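Local coordinates for protein glutamate racemase (Bacillus anthracis, PDB 2DWU) that belongs to the Asp/Glu/hydantoin racemase family, has two parallel-sheet alpha/beta halves, and holds D-glutamic acid in a pocket, at residues B[13-18]-B[42-47]; B[247-252]-B[260-265]. All coordinates share one frame; numbering follows the deposited sequence.

Contact 1: residues B[13-18]-B[42-47]; sequences LDSGVG and ERCPYG. With DGL (D-glutamic acid), chain H.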
loop_
_atom_site.group_PDB
_atom_site.type_symbol
_atom_site.label_atom_id
_atom_site.label_comp_id
_atom_site.label_asym_id
_atom_site.label_seq_id
_atom_site.Cartn_x
_atom_site.Cartn_y
_atom_site.Cartn_z
ATOM N N LEU B 13 -13.660 2.195 -14.716
ATOM C CA LEU B 13 -14.015 3.153 -15.760
ATOM C C LEU B 13 -12.842 4.095 -16.038
ATOM O O LEU B 13 -12.017 4.391 -15.156
ATOM C CB LEU B 13 -15.304 3.924 -15.407
ATOM C CG LEU B 13 -15.352 4.819 -14.168
ATOM C CD1 LEU B 13 -14.625 6.175 -14.436
ATOM C CD2 LEU B 13 -16.833 5.107 -13.828
ATOM N N ASP B 14 -12.764 4.529 -17.287
ATOM C CA ASP B 14 -11.681 5.396 -17.721
ATOM C C ASP B 14 -12.166 6.184 -18.919
ATOM O O ASP B 14 -13.189 5.861 -19.504
ATOM C CB ASP B 14 -10.476 4.533 -18.126
ATOM C CG ASP B 14 -9.298 5.386 -18.589
ATOM O OD1 ASP B 14 -8.892 6.292 -17.825
ATOM O OD2 ASP B 14 -8.785 5.184 -19.710
ATOM N N SER B 15 -11.426 7.216 -19.289
ATOM C CA SER B 15 -11.788 7.990 -20.452
ATOM C C SER B 15 -11.481 7.254 -21.761
ATOM O O SER B 15 -11.989 7.659 -22.804
ATOM C CB SER B 15 -11.038 9.322 -20.435
ATOM O OG SER B 15 -9.639 9.132 -20.630
ATOM N N GLY B 16 -10.668 6.188 -21.718
ATOM C CA GLY B 16 -10.318 5.475 -22.937
ATOM C C GLY B 16 -9.495 4.222 -22.735
ATOM O O GLY B 16 -9.929 3.307 -22.027
ATOM N N VAL B 17 -8.319 4.169 -23.363
ATOM C CA VAL B 17 -7.426 3.021 -23.249
ATOM C C VAL B 17 -6.410 3.161 -22.116
ATOM O O VAL B 17 -5.926 2.165 -21.595
ATOM C CB VAL B 17 -6.627 2.748 -24.571
ATOM C CG1 VAL B 17 -7.536 2.174 -25.628
ATOM C CG2 VAL B 17 -5.979 4.036 -25.097
ATOM N N GLY B 18 -6.101 4.393 -21.730
ATOM C CA GLY B 18 -5.103 4.601 -20.683
ATOM C C GLY B 18 -5.302 3.745 -19.449
ATOM O O GLY B 18 -4.333 3.226 -18.865
ATOM N N GLU B 42 -14.706 7.470 -27.339
ATOM C CA GLU B 42 -15.357 8.438 -28.224
ATOM C C GLU B 42 -15.271 9.881 -27.707
ATOM O O GLU B 42 -15.306 10.835 -28.502
ATOM C CB GLU B 42 -16.819 8.048 -28.433
ATOM C CG GLU B 42 -17.544 8.947 -29.437
ATOM C CD GLU B 42 -18.824 8.311 -29.967
ATOM O OE1 GLU B 42 -18.759 7.628 -31.019
ATOM O OE2 GLU B 42 -19.886 8.481 -29.324
ATOM N N ARG B 43 -15.131 10.061 -26.394
ATOM C CA ARG B 43 -15.056 11.398 -25.821
ATOM C C ARG B 43 -13.715 11.714 -25.134
ATOM O O ARG B 43 -13.585 12.700 -24.414
ATOM C CB ARG B 43 -16.225 11.624 -24.871
ATOM C CG ARG B 43 -17.583 11.495 -25.614
ATOM C CD ARG B 43 -18.786 11.846 -24.738
ATOM N NE ARG B 43 -18.959 10.890 -23.642
ATOM C CZ ARG B 43 -20.114 10.650 -23.028
ATOM N NH1 ARG B 43 -21.220 11.286 -23.396
ATOM N NH2 ARG B 43 -20.163 9.769 -22.031
ATOM N N CYS B 44 -12.727 10.865 -25.372
ATOM C CA CYS B 44 -11.373 11.047 -24.838
ATOM C C CYS B 44 -10.756 12.124 -25.749
ATOM O O CYS B 44 -10.986 12.102 -26.966
ATOM C CB CYS B 44 -10.618 9.723 -24.968
ATOM S SG CYS B 44 -8.987 9.675 -24.198
ATOM N N PRO B 45 -9.960 13.058 -25.198
ATOM C CA PRO B 45 -9.555 13.219 -23.793
ATOM C C PRO B 45 -10.486 13.994 -22.869
ATOM O O PRO B 45 -11.228 14.883 -23.297
ATOM C CB PRO B 45 -8.198 13.919 -23.918
ATOM C CG PRO B 45 -8.457 14.861 -25.060
ATOM C CD PRO B 45 -9.203 13.997 -26.061
ATOM N N TYR B 46 -10.430 13.632 -21.587
ATOM C CA TYR B 46 -11.174 14.320 -20.550
ATOM C C TYR B 46 -10.324 15.447 -19.965
ATOM O O TYR B 46 -10.841 16.399 -19.373
ATOM C CB TYR B 46 -11.488 13.358 -19.416
ATOM C CG TYR B 46 -12.622 12.400 -19.673
ATOM C CD1 TYR B 46 -13.246 12.289 -20.933
ATOM C CD2 TYR B 46 -13.093 11.625 -18.629
ATOM C CE1 TYR B 46 -14.342 11.421 -21.115
ATOM C CE2 TYR B 46 -14.160 10.764 -18.798
ATOM C CZ TYR B 46 -14.781 10.665 -20.023
ATOM O OH TYR B 46 -15.859 9.810 -20.079
ATOM N N GLY B 47 -9.013 15.335 -20.136
ATOM C CA GLY B 47 -8.106 16.307 -19.547
ATOM C C GLY B 47 -8.446 17.769 -19.720
ATOM O O GLY B 47 -8.418 18.516 -18.761
HETATM N N DGL H . -7.061 8.879 -18.519
HETATM C CA DGL H . -6.680 10.323 -18.409
HETATM C C DGL H . -6.075 10.592 -17.076
HETATM O O DGL H . -5.964 11.727 -16.628
HETATM C CB DGL H . -5.678 10.691 -19.525
HETATM C CG DGL H . -6.481 10.866 -20.836
HETATM C CD DGL H . -7.490 11.939 -20.841
HETATM O OE1 DGL H . -7.214 13.140 -20.855
HETATM O OE2 DGL H . -8.742 11.544 -20.813
HETATM O OXT DGL H . -5.671 9.560 -16.388
#
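Ser15 lays its CB over the centre of the Tyr46 ring, 3.5 Å from the ring centroid and 11° off the ring normal, which meets the geometry of a CH-pi contact. Arg43 O lies in plane at the edge of the same ring, and a hydrogen bond from the phenol oxygen to Asp40 OD2 fixes the hydroxyl end. Beside this CH-pi contact the packing is close: Ser15 O lies 3.3 Å from Cys44 CB, while Cys44 SG stands 3.7 Å from Ser15 OG, without a hydrogen bond.

No hydrogen bond runs directly between 13-18 and 42-47; the polar bridging passes through the D-glutamic acid. The turn leaving the C-terminal end of strand 9-14 and the loop after strand 35-39 together form one wall of the pocket, the usual place for a site in a parallel alpha/beta sheet. Ser15 OG, set between backbone N and carbonyl carbon (chi1 68°), donates to DGL OE2 at 2.6 Å. Tyr46 N reaches the same oxygen at 2.8 Å in a nearly straight bond (N-H...O angle 176°), and Gly47 N donates to DGL OE1 at 2.9 Å, so both oxygens of the side-chain carboxylate are gripped. Cys44 SG lies 3.9 Å from DGL OE2. At the amino end, DGL N makes weak bonds to Asp14 OD1 and Ser15 OG.

Asp14 OD2 faces the protein instead, accepting Gly16 N from above the carboxylate plane in an Asx turn, with Gly19 N as a further donor.

Contact 2: residues B[247-252]-B[260-265]; sequences SFEHIA and ISVDCV. With K (potassium ion), chain G.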
loop_
_atom_site.group_PDB
_atom_site.type_symbol
_atom_site.label_atom_id
_atom_site.label_comp_id
_atom_site.label_asym_id
_atom_site.label_seq_id
_atom_site.Cartn_x
_atom_site.Cartn_y
_atom_site.Cartn_z
ATOM N N SER B 247 -9.800 -0.448 -32.992
ATOM C CA SER B 247 -8.770 0.469 -32.516
ATOM C C SER B 247 -8.348 0.110 -31.080
ATOM O O SER B 247 -7.154 0.018 -30.768
ATOM C CB SER B 247 -9.305 1.898 -32.554
ATOM O OG SER B 247 -8.379 2.801 -31.989
ATOM N N PHE B 248 -9.340 -0.081 -30.213
ATOM C CA PHE B 248 -9.074 -0.443 -28.820
ATOM C C PHE B 248 -8.314 -1.771 -28.729
ATOM O O PHE B 248 -7.330 -1.885 -28.002
ATOM C CB PHE B 248 -10.387 -0.557 -28.051
ATOM C CG PHE B 248 -10.214 -0.541 -26.556
ATOM C CD1 PHE B 248 -10.521 0.605 -25.830
ATOM C CD2 PHE B 248 -9.794 -1.676 -25.872
ATOM C CE1 PHE B 248 -10.418 0.624 -24.434
ATOM C CE2 PHE B 248 -9.692 -1.669 -24.468
ATOM C CZ PHE B 248 -10.008 -0.515 -23.756
ATOM N N GLU B 249 -8.777 -2.775 -29.471
ATOM C CA GLU B 249 -8.138 -4.091 -29.468
ATOM C C GLU B 249 -6.665 -4.015 -29.878
ATOM O O GLU B 249 -5.807 -4.700 -29.313
ATOM C CB GLU B 249 -8.888 -5.040 -30.413
ATOM C CG GLU B 249 -10.257 -5.481 -29.892
ATOM C CD GLU B 249 -11.055 -6.297 -30.906
ATOM O OE1 GLU B 249 -11.924 -7.089 -30.478
ATOM O OE2 GLU B 249 -10.832 -6.141 -32.129
ATOM N N HIS B 250 -6.378 -3.188 -30.873
ATOM C CA HIS B 250 -5.013 -3.026 -31.363
ATOM C C HIS B 250 -4.080 -2.386 -30.334
ATOM O O HIS B 250 -2.961 -2.867 -30.121
ATOM C CB HIS B 250 -5.026 -2.197 -32.659
ATOM C CG HIS B 250 -3.667 -1.934 -33.226
ATOM N ND1 HIS B 250 -2.809 -2.945 -33.605
ATOM C CD2 HIS B 250 -3.015 -0.773 -33.477
ATOM C CE1 HIS B 250 -1.687 -2.418 -34.065
ATOM N NE2 HIS B 250 -1.786 -1.102 -33.998
ATOM N N ILE B 251 -4.514 -1.294 -29.706
ATOM C CA ILE B 251 -3.678 -0.649 -28.693
ATOM C C ILE B 251 -3.495 -1.593 -27.503
ATOM O O ILE B 251 -2.396 -1.744 -26.970
ATOM C CB ILE B 251 -4.315 0.652 -28.152
ATOM C CG1 ILE B 251 -4.469 1.673 -29.279
ATOM C CG2 ILE B 251 -3.455 1.208 -27.019
ATOM C CD1 ILE B 251 -5.209 2.930 -28.852
ATOM N N ALA B 252 -4.594 -2.216 -27.087
ATOM C CA ALA B 252 -4.566 -3.138 -25.959
ATOM C C ALA B 252 -3.553 -4.256 -26.170
ATOM O O ALA B 252 -2.770 -4.585 -25.278
ATOM C CB ALA B 252 -5.947 -3.734 -25.742
ATOM N N ILE B 260 -7.480 -9.190 -25.881
ATOM C CA ILE B 260 -8.540 -9.186 -24.883
ATOM C C ILE B 260 -9.929 -9.144 -25.517
ATOM O O ILE B 260 -10.069 -8.901 -26.717
ATOM C CB ILE B 260 -8.407 -7.954 -23.945
ATOM C CG1 ILE B 260 -8.292 -6.678 -24.785
ATOM C CG2 ILE B 260 -7.204 -8.095 -23.043
ATOM C CD1 ILE B 260 -8.332 -5.404 -23.950
ATOM N N SER B 261 -10.953 -9.388 -24.702
ATOM C CA SER B 261 -12.333 -9.353 -25.172
ATOM C C SER B 261 -12.818 -7.908 -25.174
ATOM O O SER B 261 -12.916 -7.285 -24.114
ATOM C CB SER B 261 -13.236 -10.185 -24.252
ATOM O OG SER B 261 -14.603 -9.934 -24.530
ATOM N N VAL B 262 -13.124 -7.379 -26.356
ATOM C CA VAL B 262 -13.606 -5.999 -26.461
ATOM C C VAL B 262 -14.935 -5.881 -27.202
ATOM O O VAL B 262 -15.112 -6.464 -28.281
ATOM C CB VAL B 262 -12.600 -5.075 -27.184
ATOM C CG1 VAL B 262 -13.086 -3.627 -27.074
ATOM C CG2 VAL B 262 -11.214 -5.203 -26.566
ATOM N N ASP B 263 -15.863 -5.138 -26.616
ATOM C CA ASP B 263 -17.176 -4.921 -27.224
ATOM C C ASP B 263 -17.516 -3.433 -27.247
ATOM O O ASP B 263 -16.989 -2.653 -26.446
ATOM C CB ASP B 263 -18.260 -5.687 -26.463
ATOM C CG ASP B 263 -18.248 -7.173 -26.781
ATOM O OD1 ASP B 263 -17.806 -7.963 -25.939
ATOM O OD2 ASP B 263 -18.680 -7.545 -27.898
ATOM N N CYS B 264 -18.402 -3.055 -28.166
ATOM C CA CYS B 264 -18.827 -1.663 -28.321
ATOM C C CYS B 264 -19.995 -1.349 -27.396
ATOM O O CYS B 264 -20.783 -2.230 -27.032
ATOM C CB CYS B 264 -19.243 -1.397 -29.771
ATOM S SG CYS B 264 -20.626 -2.429 -30.307
ATOM N N VAL B 265 -20.114 -0.089 -27.008
ATOM C CA VAL B 265 -21.190 0.336 -26.135
ATOM C C VAL B 265 -21.539 1.766 -26.497
ATOM O O VAL B 265 -20.666 2.516 -26.930
ATOM C CB VAL B 265 -20.763 0.294 -24.643
ATOM C CG1 VAL B 265 -19.401 0.948 -24.471
ATOM C CG2 VAL B 265 -21.782 1.026 -23.781
HETATM K K K G . -20.521 4.680 -28.954
HETATM O O HOH W 1 -7.103 -7.310 -28.125
HETATM O O HOH W 2 -11.939 -8.798 -28.627
HETATM O O HOH W 3 -21.278 6.425 -26.700
HETATM O O HOH W 4 -22.282 7.430 -29.034
#
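A beta-alpha-beta unit, strand 238-241, helix 245-256 and strand 262-264, contains this contact, in which the helix packs against the segment that leads into and forms the closing edge strand. Ala252 CB and Ile260 CD1 meet at 3.4 Å, closer than two carbons normally sit. Ile260 gets there through CG1 placed between its backbone N and carbonyl carbon (chi1 52°), with CD1 extended beyond. That same methyl reaches the edge of the Phe248 ring, near its plane, with CE2 to CD1 at 4.0 Å; the two side chains are roughly perpendicular.

Val262 uses both branches: both methyls approach Phe248 CD2 at about equal range, CG2 obliquely to the ring, and CG2 also touches Glu249 CG at 3.5 Å. The aliphatic part of Glu249, extended beyond CG, and the valine side chain run antiparallel to each other. Strand 262-264 is the outermost of the six-stranded parallel sheet within the chain, and its inner neighbour is strand 238-241, which Phe248 touches through Thr241 and Ile260 through Phe239. Leu20 of helix 20-29 also packs on Phe248 and Ala252.

Polar links across the pair go through water. One water donates to Glu249 O and accepts from Ile260 N at 3.0 Å. A second donates to Glu249 OE1, in a bond very short at 2.5 Å, and to Ile260 O, and accepts from Val262 N. Past the strand, Val265 O binds the potassium ion at 3.0 Å, alongside Thr242 O, Asp266 OD2 and two waters, one of them distant.

Both contacts reach the six-stranded parallel sheet, from different places. Contact 1 is buried, its centre about 10 Å from the centre of the chain, at the ends of strands inside the sheet; contact 2 is partly buried, its centre about 18 Å out, on the outermost strand. Neither has a direct hydrogen bond between its segments, but contact 1 is bridged by D-glutamic acid, whereas contact 2 combines apolar packing with two water bridges. Their centres lie about 14 Å apart, and they touch: Gly16 O is 3.6 Å from Phe248 CE1, so helix 245-256 packs directly against the pocket turn, and Val17, in the conformer given, adds to this packing.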